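Local coordinates for uncharacterized protein (PDB 4JZA) that is a Legionella phosphoinositide phosphatase that probably removes the 3-phosphate from phosphatidylinositol 3-phosphate and may act on host lipids during infection, at residues S340-R343 and T344-L347; K388-Q391 and Q392-D396; P440-D443 and L444-A448. One frame throughout, in Å; residues are numbered along the deposited sequence.

The three contacts are local and follow one another along the chain, so none encloses or crosses another. Interaction 1 turns the loop between helix 315-325 and strand 352-359. After strands 352-359 and 365-374 the chain reaches interaction 2, the first turns of helix 388-402. Strand 412-416 follows, and interaction 3 then forms the opening turns of helix 441-454. Interaction 2 touches both of the others, its centre about 12 Å from each of their centres. His394 CE1 comes 3.2 Å from Leu345 C of interaction 1, and Gln391 packs on Leu447 of interaction 3. Interactions 1 and 3 do not touch. Their nearest atoms are about 7 Å apart, and helix 388-402 joins loop 340-347 to helix 441-454.

Interaction 1. Residues S340-R343 and T344-L347; sequences SRHR and TLPL
The imidazole of His342 receives Thr344 OG1 at its edge, near the ring plane and 3.4 Å from CD2. Leu345 CD1 approaches the same ring obliquely, 3.5 Å from NE2, and the ring of Tyr135 meets it with the planes about 55° apart. The His342 ring reaches these partners because CG stands anti to the backbone N (chi1 -170°), which brings its CD2-NE2 side up to Thr344 OG1 and Leu345 CD1. The threonine side chain crosses the histidine at about a right angle, and its OG1 has its polar partner outside the turn, in Gln317 OE1. The second flat group is the Arg343 guanidinium, curled by bends at chi2 and chi3, so that NH1 reaches the two waters. Its NH1 gives a hydrogen bond to water 1, which lies 2.9 Å from His342 O and also 2.9 Å from Leu347 O. Water 1 has more acceptors near it than protons, so it cannot serve all of them at once. Water 2 donates to Leu345 O at 3.0 Å and takes a weak bond from the same NH1. The arginine and the two waters thus link His342 O, Leu345 O and Leu347 O; no clear direct hydrogen bond joins 340-343 to 344-347. Pro346 is the centre of an inverse gamma turn, closed by a weak bond from Leu347 N to Leu345 O. Around this buried loop, Arg341 forms a salt bridge with Glu133 of helix 122-140, Pro346 packs on Trp309 of helix 308-311 and on Arg393 of helix 388-402, and the chain runs on into strand 352-359.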
loop_
_atom_site.group_PDB
_atom_site.type_symbol
_atom_site.label_atom_id
_atom_site.label_comp_id
_atom_site.label_asym_id
_atom_site.label_seq_id
_atom_site.Cartn_x
_atom_site.Cartn_y
_atom_site.Cartn_z
ATOM N N SER A 340 -6.522 1.306 -3.150
ATOM C CA SER A 340 -5.806 1.221 -4.402
ATOM C C SER A 340 -4.414 0.584 -4.274
ATOM O O SER A 340 -3.874 0.024 -5.241
ATOM C CB SER A 340 -5.697 2.633 -5.027
ATOM O OG SER A 340 -4.634 3.393 -4.444
ATOM N N ARG A 341 -3.778 0.682 -3.116
ATOM C CA ARG A 341 -2.406 0.125 -3.011
ATOM C C ARG A 341 -2.424 -1.354 -2.691
ATOM O O ARG A 341 -1.393 -2.003 -2.664
ATOM C CB ARG A 341 -1.652 0.776 -1.881
ATOM C CG ARG A 341 -1.339 2.234 -2.051
ATOM C CD ARG A 341 -0.886 2.760 -0.687
ATOM N NE ARG A 341 -1.986 3.046 0.220
ATOM C CZ ARG A 341 -1.873 3.172 1.522
ATOM N NH1 ARG A 341 -0.703 3.036 2.132
ATOM N NH2 ARG A 341 -2.951 3.432 2.225
ATOM N N HIS A 342 -3.616 -1.860 -2.416
ATOM C CA HIS A 342 -3.785 -3.118 -1.783
ATOM C C HIS A 342 -4.128 -4.132 -2.853
ATOM O O HIS A 342 -5.275 -4.534 -2.999
ATOM C CB HIS A 342 -4.904 -3.028 -0.738
ATOM C CG HIS A 342 -4.979 -4.237 0.130
ATOM N ND1 HIS A 342 -5.494 -4.232 1.379
ATOM C CD2 HIS A 342 -4.608 -5.503 -0.097
ATOM C CE1 HIS A 342 -5.378 -5.435 1.912
ATOM N NE2 HIS A 342 -4.885 -6.233 1.017
ATOM N N ARG A 343 -3.104 -4.609 -3.551
ATOM C CA ARG A 343 -3.340 -5.513 -4.684
ATOM C C ARG A 343 -2.862 -6.951 -4.497
ATOM O O ARG A 343 -2.509 -7.633 -5.481
ATOM C CB ARG A 343 -2.743 -4.846 -5.924
ATOM C CG ARG A 343 -3.135 -3.377 -5.969
ATOM C CD ARG A 343 -4.628 -3.266 -6.229
ATOM N NE ARG A 343 -4.809 -3.406 -7.656
ATOM C CZ ARG A 343 -5.343 -4.435 -8.230
ATOM N NH1 ARG A 343 -5.857 -5.389 -7.511
ATOM N NH2 ARG A 343 -5.400 -4.491 -9.532
ATOM N N THR A 344 -2.852 -7.397 -3.230
ATOM C CA THR A 344 -2.426 -8.729 -2.848
ATOM C C THR A 344 -3.588 -9.735 -2.667
ATOM O O THR A 344 -3.354 -10.938 -2.506
ATOM C CB THR A 344 -1.630 -8.678 -1.541
ATOM O OG1 THR A 344 -2.375 -8.002 -0.537
ATOM C CG2 THR A 344 -0.357 -7.958 -1.739
ATOM N N LEU A 345 -4.834 -9.248 -2.709
ATOM C CA LEU A 345 -5.997 -10.109 -2.588
ATOM C C LEU A 345 -6.775 -10.023 -3.900
ATOM O O LEU A 345 -6.827 -8.979 -4.556
ATOM C CB LEU A 345 -6.858 -9.650 -1.429
ATOM C CG LEU A 345 -6.180 -9.542 -0.051
ATOM C CD1 LEU A 345 -7.140 -8.894 0.946
ATOM C CD2 LEU A 345 -5.801 -10.906 0.478
ATOM N N PRO A 346 -7.386 -11.136 -4.311
ATOM C CA PRO A 346 -7.942 -11.221 -5.650
ATOM C C PRO A 346 -9.357 -10.681 -5.762
ATOM O O PRO A 346 -10.258 -11.380 -6.150
ATOM C CB PRO A 346 -7.886 -12.723 -5.938
ATOM C CG PRO A 346 -8.056 -13.357 -4.614
ATOM C CD PRO A 346 -7.456 -12.427 -3.600
ATOM N N LEU A 347 -9.517 -9.429 -5.423
ATOM C CA LEU A 347 -10.754 -8.710 -5.661
ATOM C C LEU A 347 -10.434 -7.254 -5.876
ATOM O O LEU A 347 -9.425 -6.771 -5.441
ATOM C CB LEU A 347 -11.717 -8.870 -4.494
ATOM C CG LEU A 347 -11.425 -8.177 -3.167
ATOM C CD1 LEU A 347 -12.626 -8.347 -2.252
ATOM C CD2 LEU A 347 -10.187 -8.771 -2.539
HETATM O O HOH W 1 -6.729 -5.715 -5.222
HETATM O O HOH W 2 -6.071 -8.045 -7.329
#

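Interaction 2. Residues K388-Q391 and Q392-D396; sequences KAVQ and QRHSD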
loop_
_atom_site.group_PDB
_atom_site.type_symbol
_atom_site.label_atom_id
_atom_site.label_comp_id
_atom_site.label_asym_id
_atom_site.label_seq_id
_atom_site.Cartn_x
_atom_site.Cartn_y
_atom_site.Cartn_z
ATOM N N LYS A 388 2.036 -17.930 -12.339
ATOM C CA LYS A 388 1.075 -17.503 -13.345
ATOM C C LYS A 388 -0.363 -17.763 -12.903
ATOM O O LYS A 388 -1.258 -17.021 -13.255
ATOM C CB LYS A 388 1.342 -18.185 -14.688
ATOM C CG LYS A 388 2.535 -17.622 -15.434
ATOM C CD LYS A 388 2.422 -17.863 -16.937
ATOM C CE LYS A 388 3.452 -17.034 -17.709
ATOM N NZ LYS A 388 4.808 -17.033 -17.068
ATOM N N ALA A 389 -0.583 -18.813 -12.135
ATOM C CA ALA A 389 -1.943 -19.190 -11.792
ATOM C C ALA A 389 -2.600 -18.224 -10.822
ATOM O O ALA A 389 -3.776 -17.962 -10.951
ATOM C CB ALA A 389 -1.995 -20.609 -11.226
ATOM N N VAL A 390 -1.842 -17.704 -9.862
ATOM C CA VAL A 390 -2.379 -16.720 -8.926
ATOM C C VAL A 390 -2.591 -15.401 -9.672
ATOM O O VAL A 390 -3.516 -14.639 -9.401
ATOM C CB VAL A 390 -1.428 -16.464 -7.738
ATOM C CG1 VAL A 390 -1.945 -15.324 -6.881
ATOM C CG2 VAL A 390 -1.271 -17.673 -6.880
ATOM N N GLN A 391 -1.719 -15.144 -10.632
ATOM C CA GLN A 391 -1.715 -13.882 -11.314
ATOM C C GLN A 391 -2.983 -13.779 -12.108
ATOM O O GLN A 391 -3.587 -12.706 -12.210
ATOM C CB GLN A 391 -0.483 -13.797 -12.205
ATOM C CG GLN A 391 0.304 -12.548 -11.944
ATOM C CD GLN A 391 1.711 -12.593 -12.449
ATOM O OE1 GLN A 391 2.471 -13.469 -12.068
ATOM N NE2 GLN A 391 2.085 -11.616 -13.282
ATOM N N GLN A 392 -3.404 -14.929 -12.636
ATOM C CA GLN A 392 -4.636 -15.050 -13.415
ATOM C C GLN A 392 -5.905 -15.139 -12.558
ATOM O O GLN A 392 -6.986 -14.803 -13.012
ATOM C CB GLN A 392 -4.558 -16.280 -14.325
ATOM C CG GLN A 392 -3.486 -16.174 -15.402
ATOM C CD GLN A 392 -3.396 -17.414 -16.318
ATOM O OE1 GLN A 392 -2.415 -17.589 -17.035
ATOM N NE2 GLN A 392 -4.422 -18.268 -16.297
ATOM N N ARG A 393 -5.809 -15.668 -11.355
ATOM C CA ARG A 393 -6.984 -15.701 -10.503
ATOM C C ARG A 393 -7.342 -14.247 -10.206
ATOM O O ARG A 393 -8.509 -13.912 -10.222
ATOM C CB ARG A 393 -6.726 -16.498 -9.222
ATOM C CG ARG A 393 -7.698 -16.270 -8.083
ATOM C CD ARG A 393 -9.070 -16.748 -8.423
ATOM N NE ARG A 393 -9.999 -16.290 -7.396
ATOM C CZ ARG A 393 -10.155 -16.861 -6.217
ATOM N NH1 ARG A 393 -9.460 -17.946 -5.903
ATOM N NH2 ARG A 393 -11.043 -16.376 -5.362
ATOM N N HIS A 394 -6.337 -13.393 -9.954
ATOM C CA HIS A 394 -6.541 -11.944 -9.805
ATOM C C HIS A 394 -7.180 -11.266 -11.036
ATOM O O HIS A 394 -8.213 -10.583 -10.920
ATOM C CB HIS A 394 -5.219 -11.250 -9.452
ATOM C CG HIS A 394 -4.795 -11.458 -8.043
ATOM N ND1 HIS A 394 -4.869 -10.461 -7.098
ATOM C CD2 HIS A 394 -4.321 -12.549 -7.400
ATOM C CE1 HIS A 394 -4.432 -10.925 -5.939
ATOM N NE2 HIS A 394 -4.101 -12.192 -6.091
ATOM N N SER A 395 -6.570 -11.431 -12.206
ATOM C CA SER A 395 -7.107 -10.777 -13.376
ATOM C C SER A 395 -8.477 -11.323 -13.747
ATOM O O SER A 395 -9.412 -10.563 -14.004
ATOM C CB SER A 395 -6.116 -10.826 -14.535
ATOM O OG SER A 395 -5.893 -12.147 -14.970
ATOM N N ASP A 396 -8.650 -12.634 -13.705
ATOM C CA ASP A 396 -9.965 -13.216 -14.060
ATOM C C ASP A 396 -11.036 -12.741 -13.098
ATOM O O ASP A 396 -12.093 -12.241 -13.497
ATOM C CB ASP A 396 -9.983 -14.768 -13.995
ATOM C CG ASP A 396 -9.152 -15.473 -15.094
ATOM O OD1 ASP A 396 -8.968 -14.951 -16.222
ATOM O OD2 ASP A 396 -8.701 -16.603 -14.789
#
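His394 lies alongside Val390, one helical turn earlier, and the two side chains point the same way. Followed outward, His394 CB rests 3.5 Å from Gln391 O. CG, set anti to the carbonyl carbon (chi1 -75°), passes 3.7 Å from Val390 O. The ring then presents its edge to that carbonyl, with His394 CD2 3.0 Å from Val390 O and the oxygen in the ring plane. Further out, CD2 lies 3.7 Å from Val390 CG1, and NE2 comes 3.9 Å from the same methyl. CE1 lies against the Leu345-Pro346 backbone of the loop, and the side chain also packs on Thr380. Val390 O also accepts the backbone hydrogen bond of His394 N at 3.1 Å, nearly straight (172°), so one carbonyl meets both the amide and the ring edge of the same residue. This is the i to i+4 pattern of an alpha-helix, repeated by Gln392 N to Lys388 O, Arg393 N to Ala389 O and Ser395 N to Gln391 O. On another side the extended Gln392 chain starts back over the previous turn, its CG 3.2 Å from Lys388 O. These are the opening turns of helix 388-402. Val390 faces Trp309 of helix 308-311, Arg393 makes a salt bridge to Glu177 of helix 172-183, and Ser395 packs on Ala451 of helix 441-454, to which Asp396 is also tied by a salt bridge with Arg454.

Interaction 3. Residues P440-D443 and L444-A448; sequences PDLD and LYKLA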
loop_
_atom_site.group_PDB
_atom_site.type_symbol
_atom_site.label_atom_id
_atom_site.label_comp_id
_atom_site.label_asym_id
_atom_site.label_seq_id
_atom_site.Cartn_x
_atom_site.Cartn_y
_atom_site.Cartn_z
ATOM N N PRO A 440 5.137 -1.221 -14.097
ATOM C CA PRO A 440 4.416 -2.469 -14.314
ATOM C C PRO A 440 3.497 -2.409 -15.518
ATOM O O PRO A 440 3.025 -3.432 -15.991
ATOM C CB PRO A 440 3.596 -2.587 -13.036
ATOM C CG PRO A 440 3.319 -1.142 -12.643
ATOM C CD PRO A 440 4.557 -0.403 -13.002
ATOM N N ASP A 441 3.263 -1.208 -16.022
ATOM C CA ASP A 441 2.309 -0.970 -17.122
ATOM C C ASP A 441 2.406 -2.037 -18.240
ATOM O O ASP A 441 1.384 -2.508 -18.689
ATOM C CB ASP A 441 2.433 0.461 -17.737
ATOM C CG ASP A 441 2.198 1.628 -16.718
ATOM O OD1 ASP A 441 2.837 1.618 -15.648
ATOM O OD2 ASP A 441 1.426 2.596 -16.989
ATOM N N LEU A 442 3.590 -2.438 -18.696
ATOM C CA LEU A 442 3.631 -3.393 -19.820
ATOM C C LEU A 442 3.107 -4.778 -19.399
ATOM O O LEU A 442 2.279 -5.405 -20.088
ATOM C CB LEU A 442 5.028 -3.481 -20.446
ATOM C CG LEU A 442 5.213 -4.590 -21.500
ATOM C CD1 LEU A 442 4.367 -4.350 -22.745
ATOM C CD2 LEU A 442 6.675 -4.778 -21.887
ATOM N N ASP A 443 3.556 -5.238 -18.244
ATOM C CA ASP A 443 3.014 -6.486 -17.680
ATOM C C ASP A 443 1.524 -6.394 -17.454
ATOM O O ASP A 443 0.781 -7.276 -17.840
ATOM C CB ASP A 443 3.746 -6.884 -16.381
ATOM C CG ASP A 443 5.148 -7.481 -16.645
ATOM O OD1 ASP A 443 5.396 -8.153 -17.685
ATOM O OD2 ASP A 443 6.020 -7.260 -15.802
ATOM N N LEU A 444 1.063 -5.307 -16.855
ATOM C CA LEU A 444 -0.389 -5.152 -16.645
ATOM C C LEU A 444 -1.176 -5.173 -17.960
ATOM O O LEU A 444 -2.192 -5.823 -18.057
ATOM C CB LEU A 444 -0.694 -3.848 -15.899
ATOM C CG LEU A 444 -0.013 -3.660 -14.558
ATOM C CD1 LEU A 444 -0.475 -2.401 -13.843
ATOM C CD2 LEU A 444 -0.236 -4.864 -13.698
ATOM N N TYR A 445 -0.703 -4.451 -18.968
ATOM C CA TYR A 445 -1.329 -4.483 -20.273
ATOM C C TYR A 445 -1.517 -5.923 -20.713
ATOM O O TYR A 445 -2.645 -6.319 -20.977
ATOM C CB TYR A 445 -0.478 -3.761 -21.277
ATOM C CG TYR A 445 -1.055 -3.634 -22.670
ATOM C CD1 TYR A 445 -1.775 -4.622 -23.243
ATOM C CD2 TYR A 445 -0.813 -2.521 -23.414
ATOM C CE1 TYR A 445 -2.266 -4.480 -24.505
ATOM C CE2 TYR A 445 -1.300 -2.383 -24.675
ATOM C CZ TYR A 445 -2.032 -3.387 -25.200
ATOM O OH TYR A 445 -2.543 -3.321 -26.452
ATOM N N LYS A 446 -0.443 -6.718 -20.777
ATOM C CA LYS A 446 -0.582 -8.087 -21.312
ATOM C C LYS A 446 -1.500 -8.933 -20.441
ATOM O O LYS A 446 -2.283 -9.726 -20.966
ATOM C CB LYS A 446 0.729 -8.813 -21.461
ATOM C CG LYS A 446 1.757 -8.137 -22.334
ATOM C CD LYS A 446 3.130 -8.732 -22.020
ATOM C CE LYS A 446 4.210 -8.108 -22.888
ATOM N NZ LYS A 446 5.569 -8.328 -22.320
ATOM N N LEU A 447 -1.419 -8.762 -19.124
ATOM C CA LEU A 447 -2.247 -9.540 -18.211
ATOM C C LEU A 447 -3.716 -9.288 -18.443
ATOM O O LEU A 447 -4.515 -10.223 -18.348
ATOM C CB LEU A 447 -1.900 -9.260 -16.756
ATOM C CG LEU A 447 -0.586 -9.951 -16.409
ATOM C CD1 LEU A 447 0.053 -9.298 -15.191
ATOM C CD2 LEU A 447 -0.738 -11.466 -16.216
ATOM N N ALA A 448 -4.068 -8.058 -18.807
ATOM C CA ALA A 448 -5.477 -7.719 -19.071
ATOM C C ALA A 448 -6.010 -8.241 -20.419
ATOM O O ALA A 448 -7.179 -8.643 -20.519
ATOM C CB ALA A 448 -5.692 -6.218 -18.947
#
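Pro440 and Leu444 pair at the N-terminal end of helix 441-454, which lies on the beta-alpha-beta crossover between the adjacent parallel strands 412-416 and 462-465. Their side chains run side by side in the same direction, one turn apart. Pro440 CB sits 4.1 Å from Leu444 CG, and both residues are buried. The second pair, Leu442 and Lys446, meets at a slant on a more exposed side. Leu442 CG is anti to the backbone N (chi1 172°), and the extended lysine passes beside the isobutyl group, with Lys446 CE 3.8 Å from Leu442 CD1 and NZ 3.7 Å from CD2. Both CE and the ammonium end lie against the leucine's branched tip. Asp443 OD1 remains 4.6 Å from Lys446 NZ, an attraction at most and not a salt bridge. Leu447 leans back over the previous turn, its CD1 3.4 Å from Asp443 O, the carbonyl to which its own N is hydrogen-bonded. The Asp441 carboxylate reaches the loop after strand 412-416, where OD2 accepts a hydrogen bond from Ser419 N, and Tyr445 packs on Pro420 of that loop. The first turn is closed by a hydrogen bond from Leu444 N to Pro440 O, 2.8 Å long and nearly straight at 173°.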